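Local coordinates for protein synaptotagmin IV (Rattus norvegicus, PDB 1W15) that takes part in the mobility of neuronal dense core vesicles through its interaction with KIF1A, and is represented here by its C2B domain, at residues 18-24 / 142-148; 38-42 / 76-80; 57-61 / 86-92. Where two conformers were deposited one is given. Residue numbers count along the deposited sequence, not the author numbering.

Contact 1: 18-24 / 142-148; sequences ELLVSLC and RQIAKWH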
loop_
_atom_site.group_PDB
_atom_site.type_symbol
_atom_site.label_atom_id
_atom_site.label_comp_id
_atom_site.label_asym_id
_atom_site.label_seq_id
_atom_site.Cartn_x
_atom_site.Cartn_y
_atom_site.Cartn_z
ATOM N N GLU A 18 -0.526 -9.676 -17.371
ATOM C CA GLU A 18 -0.369 -10.109 -15.974
ATOM C C GLU A 18 -0.952 -9.089 -15.019
ATOM O O GLU A 18 -1.006 -7.899 -15.333
ATOM C CB GLU A 18 1.107 -10.204 -15.610
ATOM C CG GLU A 18 1.912 -11.302 -16.268
ATOM C CD GLU A 18 3.382 -11.171 -15.903
ATOM O OE1 GLU A 18 3.735 -11.441 -14.750
ATOM O OE2 GLU A 18 4.160 -10.793 -16.774
ATOM N N LEU A 19 -1.327 -9.551 -13.825
ATOM C CA LEU A 19 -2.002 -8.720 -12.841
ATOM C C LEU A 19 -1.387 -9.001 -11.482
ATOM O O LEU A 19 -1.176 -10.172 -11.112
ATOM C CB LEU A 19 -3.502 -9.021 -12.776
ATOM C CG LEU A 19 -4.318 -8.109 -11.834
ATOM C CD1 LEU A 19 -4.362 -6.681 -12.391
ATOM C CD2 LEU A 19 -5.774 -8.637 -11.597
ATOM N N LEU A 20 -0.990 -7.929 -10.806
ATOM C CA LEU A 20 -0.340 -8.055 -9.488
ATOM C C LEU A 20 -1.388 -7.724 -8.422
ATOM O O LEU A 20 -2.002 -6.622 -8.440
ATOM C CB LEU A 20 0.834 -7.062 -9.415
ATOM C CG LEU A 20 1.553 -6.969 -8.075
ATOM C CD1 LEU A 20 2.257 -8.295 -7.713
ATOM C CD2 LEU A 20 2.596 -5.782 -8.155
ATOM N N VAL A 21 -1.614 -8.666 -7.494
ATOM C CA VAL A 21 -2.679 -8.468 -6.497
ATOM C C VAL A 21 -2.134 -8.894 -5.133
ATOM O O VAL A 21 -1.187 -9.687 -5.084
ATOM C CB VAL A 21 -3.998 -9.225 -6.806
ATOM C CG1 VAL A 21 -4.676 -8.672 -8.106
ATOM C CG2 VAL A 21 -3.791 -10.770 -6.848
ATOM N N SER A 22 -2.639 -8.279 -4.066
ATOM C CA SER A 22 -2.208 -8.677 -2.715
ATOM C C SER A 22 -3.461 -8.937 -1.905
ATOM O O SER A 22 -4.453 -8.185 -2.050
ATOM C CB SER A 22 -1.377 -7.543 -2.062
ATOM O OG SER A 22 -0.908 -7.928 -0.791
ATOM N N LEU A 23 -3.468 -9.992 -1.077
ATOM C CA LEU A 23 -4.658 -10.298 -0.286
ATOM C C LEU A 23 -4.222 -10.600 1.137
ATOM O O LEU A 23 -3.071 -11.030 1.329
ATOM C CB LEU A 23 -5.415 -11.512 -0.859
ATOM C CG LEU A 23 -6.246 -11.306 -2.174
ATOM C CD1 LEU A 23 -5.370 -11.430 -3.358
ATOM C CD2 LEU A 23 -7.400 -12.328 -2.243
ATOM N N CYS A 24 -5.104 -10.326 2.102
ATOM C CA CYS A 24 -4.848 -10.592 3.533
ATOM C C CYS A 24 -6.161 -11.050 4.159
ATOM O O CYS A 24 -7.176 -10.333 4.075
ATOM C CB CYS A 24 -4.379 -9.319 4.255
ATOM S SG CYS A 24 -4.095 -9.598 5.985
ATOM N N ARG A 142 -1.421 -12.071 7.242
ATOM C CA ARG A 142 -0.268 -11.641 6.480
ATOM C C ARG A 142 -0.753 -11.147 5.093
ATOM O O ARG A 142 -1.646 -11.731 4.513
ATOM C CB ARG A 142 0.746 -12.752 6.226
ATOM C CG ARG A 142 1.430 -13.263 7.526
ATOM C CD ARG A 142 1.667 -12.195 8.671
ATOM N NE ARG A 142 2.069 -12.878 9.913
ATOM C CZ ARG A 142 1.258 -13.199 10.940
ATOM N NH1 ARG A 142 -0.011 -12.875 10.952
ATOM N NH2 ARG A 142 1.747 -13.846 11.993
ATOM N N GLN A 143 -0.317 -9.979 4.663
ATOM C CA GLN A 143 -0.686 -9.542 3.308
ATOM C C GLN A 143 0.286 -10.244 2.408
ATOM O O GLN A 143 1.478 -10.267 2.699
ATOM C CB GLN A 143 -0.513 -8.046 3.138
ATOM C CG GLN A 143 -1.797 -7.301 3.160
ATOM C CD GLN A 143 -2.246 -6.883 1.782
ATOM O OE1 GLN A 143 -2.765 -7.699 1.025
ATOM N NE2 GLN A 143 -2.098 -5.582 1.469
ATOM N N ILE A 144 -0.215 -10.889 1.365
ATOM C CA ILE A 144 0.668 -11.597 0.450
ATOM C C ILE A 144 0.353 -11.082 -0.959
ATOM O O ILE A 144 -0.822 -11.003 -1.320
ATOM C CB ILE A 144 0.422 -13.113 0.506
ATOM C CG1 ILE A 144 0.552 -13.658 1.950
ATOM C CG2 ILE A 144 1.358 -13.871 -0.480
ATOM C CD1 ILE A 144 -0.188 -15.013 2.139
ATOM N N ALA A 145 1.406 -10.760 -1.713
ATOM C CA ALA A 145 1.309 -10.197 -3.111
ATOM C C ALA A 145 1.926 -11.143 -4.119
ATOM O O ALA A 145 2.997 -11.735 -3.829
ATOM C CB ALA A 145 1.983 -8.842 -3.185
ATOM N N LYS A 146 1.264 -11.355 -5.280
ATOM C CA LYS A 146 1.817 -12.216 -6.331
ATOM C C LYS A 146 1.353 -11.684 -7.676
ATOM O O LYS A 146 0.229 -11.163 -7.771
ATOM C CB LYS A 146 1.321 -13.673 -6.274
ATOM C CG LYS A 146 1.555 -14.388 -4.949
ATOM C CD LYS A 146 1.423 -15.951 -5.101
ATOM C CE LYS A 146 1.713 -16.642 -3.743
ATOM N NZ LYS A 146 3.028 -16.132 -3.192
ATOM N N TRP A 147 2.229 -11.836 -8.651
ATOM C CA TRP A 147 1.893 -11.670 -10.085
ATOM C C TRP A 147 1.210 -12.922 -10.610
ATOM O O TRP A 147 1.612 -14.049 -10.266
ATOM C CB TRP A 147 3.170 -11.452 -10.886
ATOM C CG TRP A 147 3.707 -10.049 -10.866
ATOM C CD1 TRP A 147 4.856 -9.585 -10.224
ATOM C CD2 TRP A 147 3.146 -8.920 -11.553
ATOM N NE1 TRP A 147 5.010 -8.235 -10.470
ATOM C CE2 TRP A 147 4.010 -7.802 -11.308
ATOM C CE3 TRP A 147 1.995 -8.742 -12.375
ATOM C CZ2 TRP A 147 3.759 -6.500 -11.837
ATOM C CZ3 TRP A 147 1.755 -7.474 -12.925
ATOM C CH2 TRP A 147 2.629 -6.352 -12.625
ATOM N N HIS A 148 0.162 -12.755 -11.423
ATOM C CA HIS A 148 -0.531 -13.870 -12.039
ATOM C C HIS A 148 -0.702 -13.591 -13.513
ATOM O O HIS A 148 -1.004 -12.458 -13.863
ATOM C CB HIS A 148 -1.929 -13.992 -11.486
ATOM C CG HIS A 148 -1.954 -14.350 -10.042
ATOM N ND1 HIS A 148 -1.923 -15.660 -9.608
ATOM C CD2 HIS A 148 -1.998 -13.576 -8.933
ATOM C CE1 HIS A 148 -1.979 -15.685 -8.285
ATOM N NE2 HIS A 148 -2.024 -14.434 -7.845
#
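The indole of W147 lies against L20: L20 CB sits 3.4 Å from the centroid of the six-membered ring and 5° off its normal, a CH-pi contact over the ring face. The two form a non-hydrogen-bonded pair of the antiparallel ladder, CA atoms 4.3 Å apart, which puts both side chains on the same face; S22 and A145 form the next such pair. Between and beyond them the backbones bond in both directions. L19 N and H148 O are 2.9 Å apart, as are H148 N and L19 O; V21 N to K146 O is 3.1 Å; L23 N to I144 O is 2.8 Å. The strand axes run at 157°, close to antiparallel. L20, S22, A145 and W147 share one face of the sheet, where L20 also packs on L85 of a second subunit. The opposite face carries L19, V21, L23, I144, K146 and H148: L19 and V21 meet F102 of strand 98-106 across the C2 sandwich, while the other four lie toward helix 128-138. There L23 reaches W133 and I136, H148 bonds S128 and H132, and K146 forms a salt bridge with E135, while strand 31-40 pairs with the other edge of 18-24.

Contact 2: 38-42 / 76-80; sequences KARHL and CTPNA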
loop_
_atom_site.group_PDB
_atom_site.type_symbol
_atom_site.label_atom_id
_atom_site.label_comp_id
_atom_site.label_asym_id
_atom_site.label_seq_id
_atom_site.Cartn_x
_atom_site.Cartn_y
_atom_site.Cartn_z
ATOM N N LYS A 38 -1.294 -3.538 -9.900
ATOM C CA LYS A 38 -0.845 -3.110 -11.256
ATOM C C LYS A 38 -1.162 -4.202 -12.250
ATOM O O LYS A 38 -1.279 -5.362 -11.893
ATOM C CB LYS A 38 0.692 -2.969 -11.351
ATOM C CG LYS A 38 1.422 -2.480 -10.213
ATOM C CD LYS A 38 2.934 -2.377 -10.555
ATOM C CE LYS A 38 3.656 -1.719 -9.365
ATOM N NZ LYS A 38 5.127 -1.410 -9.617
ATOM N N ALA A 39 -1.301 -3.835 -13.511
ATOM C CA ALA A 39 -1.307 -4.829 -14.589
ATOM C C ALA A 39 -0.148 -4.470 -15.528
ATOM O O ALA A 39 0.258 -3.299 -15.613
ATOM C CB ALA A 39 -2.645 -4.760 -15.352
ATOM N N ARG A 40 0.350 -5.448 -16.280
ATOM C CA ARG A 40 1.362 -5.191 -17.288
ATOM C C ARG A 40 1.221 -6.162 -18.455
ATOM O O ARG A 40 0.567 -7.225 -18.328
ATOM C CB ARG A 40 2.777 -5.289 -16.685
ATOM C CG ARG A 40 3.208 -6.702 -16.353
ATOM C CD ARG A 40 4.514 -6.807 -15.554
ATOM N NE ARG A 40 4.764 -8.166 -15.051
ATOM C CZ ARG A 40 5.716 -8.475 -14.161
ATOM N NH1 ARG A 40 6.525 -7.528 -13.675
ATOM N NH2 ARG A 40 5.881 -9.735 -13.771
ATOM N N HIS A 41 1.846 -5.782 -19.580
ATOM C CA HIS A 41 1.848 -6.537 -20.828
ATOM C C HIS A 41 0.442 -6.813 -21.322
ATOM O O HIS A 41 0.185 -7.879 -21.862
ATOM C CB HIS A 41 2.611 -7.870 -20.689
ATOM C CG HIS A 41 3.990 -7.736 -20.113
ATOM N ND1 HIS A 41 4.935 -6.867 -20.622
ATOM C CD2 HIS A 41 4.599 -8.406 -19.107
ATOM C CE1 HIS A 41 6.049 -6.968 -19.917
ATOM N NE2 HIS A 41 5.868 -7.889 -18.985
ATOM N N LEU A 42 -0.468 -5.860 -21.128
ATOM C CA LEU A 42 -1.835 -5.996 -21.632
ATOM C C LEU A 42 -1.828 -5.903 -23.164
ATOM O O LEU A 42 -1.078 -5.104 -23.701
ATOM C CB LEU A 42 -2.747 -4.929 -21.021
ATOM C CG LEU A 42 -3.001 -5.060 -19.514
ATOM C CD1 LEU A 42 -3.862 -3.887 -19.038
ATOM C CD2 LEU A 42 -3.595 -6.427 -19.083
ATOM N N CYS A 76 -5.469 4.543 -21.950
ATOM C CA CYS A 76 -4.576 4.266 -23.092
ATOM C C CYS A 76 -3.156 3.766 -22.725
ATOM O O CYS A 76 -2.144 4.480 -22.939
ATOM C CB CYS A 76 -4.508 5.501 -23.996
ATOM S SG CYS A 76 -3.661 5.233 -25.573
ATOM N N THR A 77 -3.088 2.540 -22.204
ATOM C CA THR A 77 -1.833 1.977 -21.692
ATOM C C THR A 77 -1.850 0.419 -21.490
ATOM O O THR A 77 -2.826 -0.136 -20.949
ATOM C CB THR A 77 -1.385 2.768 -20.378
ATOM O OG1 THR A 77 -0.207 2.175 -19.798
ATOM C CG2 THR A 77 -2.480 2.725 -19.264
ATOM N N PRO A 78 -0.750 -0.267 -21.871
ATOM C CA PRO A 78 -0.643 -1.731 -21.660
ATOM C C PRO A 78 -0.127 -2.077 -20.243
ATOM O O PRO A 78 0.011 -3.255 -19.914
ATOM C CB PRO A 78 0.390 -2.159 -22.722
ATOM C CG PRO A 78 1.356 -0.933 -22.830
ATOM C CD PRO A 78 0.497 0.284 -22.470
ATOM N N ASN A 79 0.194 -1.032 -19.462
ATOM C CA ASN A 79 0.660 -1.130 -18.045
ATOM C C ASN A 79 0.124 0.039 -17.165
ATOM O O ASN A 79 0.288 1.235 -17.485
ATOM C CB ASN A 79 2.205 -1.269 -17.919
ATOM C CG ASN A 79 2.873 -1.765 -19.219
ATOM O OD1 ASN A 79 3.328 -2.940 -19.348
ATOM N ND2 ASN A 79 2.909 -0.860 -20.216
ATOM N N ALA A 80 -0.451 -0.321 -16.030
ATOM C CA ALA A 80 -1.334 0.562 -15.285
ATOM C C ALA A 80 -1.109 0.286 -13.821
ATOM O O ALA A 80 -1.133 -0.884 -13.435
ATOM C CB ALA A 80 -2.793 0.230 -15.654
#
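This is an antiparallel backbone pairing at one end of the C2 beta-sandwich, where strand 31-40 runs out into a top loop and the loop before strand 80-89 comes alongside. A39 and A80 form a hydrogen-bonded pair with CA atoms 5.4 Å apart: A39 N to A80 O is 3.0 Å and A80 N to A39 O is 3.1 Å. Past this pair H41 takes positive phi and psi (56°/36°), turning the chain so that L42 N meets P78 O at 2.9 Å with a nearly straight angle of 168°. L42 and A80 both pack on P53. The R40 side chain leads away from 76-80 to a salt bridge with E18 and a cation-pi contact with W147. The loop also reaches the metal end of the domain, for C76 N bonds OD1 of D52, a residue of an observed calcium site. Two bonds involve side chains of the loop: within it T77 OG1 donates to N79 O at 2.5 Å, and across the segments H41 N donates to N79 OD1 at 3.2 Å and 174°.

Contact 3: 57-61 / 86-92; sequences VNLYH and FVFDIPC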
loop_
_atom_site.group_PDB
_atom_site.type_symbol
_atom_site.label_atom_id
_atom_site.label_comp_id
_atom_site.label_asym_id
_atom_site.label_seq_id
_atom_site.Cartn_x
_atom_site.Cartn_y
_atom_site.Cartn_z
ATOM N N VAL A 57 -13.696 -6.601 -9.404
ATOM C CA VAL A 57 -13.399 -7.659 -8.455
ATOM C C VAL A 57 -14.749 -8.202 -7.924
ATOM O O VAL A 57 -15.519 -7.462 -7.306
ATOM C CB VAL A 57 -12.522 -7.172 -7.276
ATOM C CG1 VAL A 57 -12.100 -8.386 -6.374
ATOM C CG2 VAL A 57 -11.247 -6.420 -7.771
ATOM N N ASN A 58 -15.037 -9.478 -8.167
ATOM C CA ASN A 58 -16.286 -10.100 -7.689
ATOM C C ASN A 58 -15.927 -11.095 -6.599
ATOM O O ASN A 58 -14.991 -11.855 -6.773
ATOM C CB ASN A 58 -17.012 -10.818 -8.848
ATOM C CG ASN A 58 -17.560 -9.851 -9.881
ATOM O OD1 ASN A 58 -18.077 -8.801 -9.509
ATOM N ND2 ASN A 58 -17.454 -10.186 -11.186
ATOM N N LEU A 59 -16.716 -11.145 -5.524
ATOM C CA LEU A 59 -16.498 -12.092 -4.437
ATOM C C LEU A 59 -17.657 -13.076 -4.459
ATOM O O LEU A 59 -18.813 -12.651 -4.526
ATOM C CB LEU A 59 -16.532 -11.337 -3.107
ATOM C CG LEU A 59 -16.233 -12.174 -1.865
ATOM C CD1 LEU A 59 -14.766 -12.491 -1.792
ATOM C CD2 LEU A 59 -16.678 -11.454 -0.604
ATOM N N TYR A 60 -17.342 -14.380 -4.416
ATOM C CA TYR A 60 -18.363 -15.446 -4.514
ATOM C C TYR A 60 -18.322 -16.254 -3.241
ATOM O O TYR A 60 -17.227 -16.596 -2.765
ATOM C CB TYR A 60 -18.030 -16.390 -5.650
ATOM C CG TYR A 60 -18.205 -15.701 -6.987
ATOM C CD1 TYR A 60 -19.481 -15.610 -7.576
ATOM C CD2 TYR A 60 -17.110 -15.111 -7.638
ATOM C CE1 TYR A 60 -19.686 -14.934 -8.809
ATOM C CE2 TYR A 60 -17.296 -14.470 -8.872
ATOM C CZ TYR A 60 -18.588 -14.379 -9.443
ATOM O OH TYR A 60 -18.757 -13.717 -10.662
ATOM N N HIS A 61 -19.501 -16.587 -2.737
ATOM C CA HIS A 61 -19.640 -17.638 -1.697
ATOM C C HIS A 61 -20.313 -18.852 -2.339
ATOM O O HIS A 61 -21.488 -18.805 -2.690
ATOM C CB HIS A 61 -20.469 -17.081 -0.559
ATOM C CG HIS A 61 -20.546 -17.992 0.630
ATOM N ND1 HIS A 61 -21.414 -17.766 1.681
ATOM C CD2 HIS A 61 -19.863 -19.122 0.936
ATOM C CE1 HIS A 61 -21.260 -18.723 2.581
ATOM N NE2 HIS A 61 -20.327 -19.558 2.152
ATOM N N PHE A 86 -9.465 -2.831 -1.319
ATOM C CA PHE A 86 -10.861 -3.070 -0.985
ATOM C C PHE A 86 -10.960 -3.964 0.218
ATOM O O PHE A 86 -10.096 -4.857 0.427
ATOM C CB PHE A 86 -11.590 -3.763 -2.138
ATOM C CG PHE A 86 -11.489 -2.992 -3.460
ATOM C CD1 PHE A 86 -12.203 -1.808 -3.643
ATOM C CD2 PHE A 86 -10.695 -3.494 -4.507
ATOM C CE1 PHE A 86 -12.116 -1.085 -4.868
ATOM C CE2 PHE A 86 -10.609 -2.757 -5.766
ATOM C CZ PHE A 86 -11.310 -1.570 -5.903
ATOM N N VAL A 87 -12.025 -3.758 0.971
ATOM C CA VAL A 87 -12.289 -4.599 2.147
ATOM C C VAL A 87 -13.578 -5.390 1.888
ATOM O O VAL A 87 -14.640 -4.783 1.641
ATOM C CB VAL A 87 -12.419 -3.719 3.444
ATOM C CG1 VAL A 87 -12.792 -4.554 4.700
ATOM C CG2 VAL A 87 -11.142 -3.008 3.683
ATOM N N PHE A 88 -13.497 -6.731 1.989
ATOM C CA PHE A 88 -14.697 -7.593 1.846
ATOM C C PHE A 88 -15.081 -8.188 3.169
ATOM O O PHE A 88 -14.231 -8.667 3.890
ATOM C CB PHE A 88 -14.438 -8.744 0.895
ATOM C CG PHE A 88 -14.353 -8.337 -0.529
ATOM C CD1 PHE A 88 -15.507 -7.984 -1.242
ATOM C CD2 PHE A 88 -13.127 -8.350 -1.193
ATOM C CE1 PHE A 88 -15.449 -7.643 -2.602
ATOM C CE2 PHE A 88 -13.046 -7.984 -2.554
ATOM C CZ PHE A 88 -14.229 -7.631 -3.261
ATOM N N ASP A 89 -16.363 -8.150 3.482
ATOM C CA ASP A 89 -16.934 -8.966 4.592
ATOM C C ASP A 89 -17.080 -10.437 4.187
ATOM O O ASP A 89 -17.541 -10.734 3.086
ATOM C CB ASP A 89 -18.326 -8.429 4.937
ATOM C CG ASP A 89 -18.275 -7.053 5.580
ATOM O OD1 ASP A 89 -17.361 -6.789 6.389
ATOM O OD2 ASP A 89 -19.117 -6.165 5.342
ATOM N N ILE A 90 -16.677 -11.362 5.042
ATOM C CA ILE A 90 -16.769 -12.771 4.735
ATOM C C ILE A 90 -17.878 -13.264 5.651
ATOM O O ILE A 90 -17.778 -13.135 6.868
ATOM C CB ILE A 90 -15.404 -13.514 5.013
ATOM C CG1 ILE A 90 -14.272 -12.923 4.167
ATOM C CG2 ILE A 90 -15.538 -15.034 4.816
ATOM C CD1 ILE A 90 -14.488 -12.997 2.615
ATOM N N PRO A 91 -18.970 -13.760 5.069
ATOM C CA PRO A 91 -20.149 -14.134 5.872
ATOM C C PRO A 91 -20.055 -15.520 6.486
ATOM O O PRO A 91 -21.056 -16.036 6.943
ATOM C CB PRO A 91 -21.290 -14.092 4.849
ATOM C CG PRO A 91 -20.632 -14.506 3.545
ATOM C CD PRO A 91 -19.192 -13.970 3.621
ATOM N N CYS A 92 -18.896 -16.150 6.460
ATOM C CA CYS A 92 -18.754 -17.490 7.026
ATOM C C CYS A 92 -17.452 -17.521 7.800
ATOM O O CYS A 92 -16.692 -16.548 7.786
ATOM C CB CYS A 92 -18.759 -18.553 5.916
ATOM S SG CYS A 92 -17.850 -18.082 4.409
#
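V57, L59 and H61 all direct their CA-to-CB bonds at segment 86-92, and each has chi1 near 180° (-174°, -176° and -173°). In V57 this t setting brings CG1 to 3.8 Å from CZ of F88, at the edge of that ring, and CG2 to 4.2 Å from CE2 of F86. The two phenylalanines share the m well for chi1, with similar chi2: -56°/-72° for F86 and -72°/-74° for F88. L59 uses the t,p rotamer: its CB lies over the F88 ring, 4.2 Å from the centroid and 25° off the normal, a CH-pi contact, while its CD2 is 3.7 Å from CD1 of F88 and 4.2 Å from CD1 of I90. The two strands belong to facing sheets of the C2 beta-sandwich: their axes, 16° apart in direction, approach to 9.5 Å, too far for backbone pairing, and the side chains of V57, L59, F86 and F88 point at each other across the gap, so the meeting is made almost wholly by side chains. V36 and F102 also touch V57, and V34 touches F88, extending the hydrophobic interior. N58 points the other way, bonding E101 and R65. On the outer side of strand 80-89, V87 packs on L20 of a third subunit. I90, with chi1 and chi2 both -60° (m,m), starts out sideways yet its end bends nearer to L59. Beyond it, the interface becomes more exposed. P91 CG comes to 3.8 Å from ND1 of H61, and C92, with chi1 at 39°, holds SG over the imidazole face of H61, 4.0 Å from the ring centroid and 27° off its normal.

Overall arrangement
All three contacts lie in one C2 domain and involve the sheet ordered 80-89, 31-40, 18-26, 144-149. Contact 1 joins the first and last of the domain's strands, bracketing the sequence of the other two; contacts 2 and 3 have alternating segments. Contact 1 touches contact 2 through the neighbouring strands 18-26 and 31-40 (L20 N to K38 O 2.8 Å; E18 OE1 to R40 NH2 2.9 Å), their centres being 16 Å apart. Contact 3, also 16 Å from contact 1 between centres, links this sheet to its partner. Contacts 2 and 3 are 26 Å apart between centres, on opposite sides of the chain's centre. Together they sample pairing at the sheet edge, the loop end and the face-to-face packing of the sandwich.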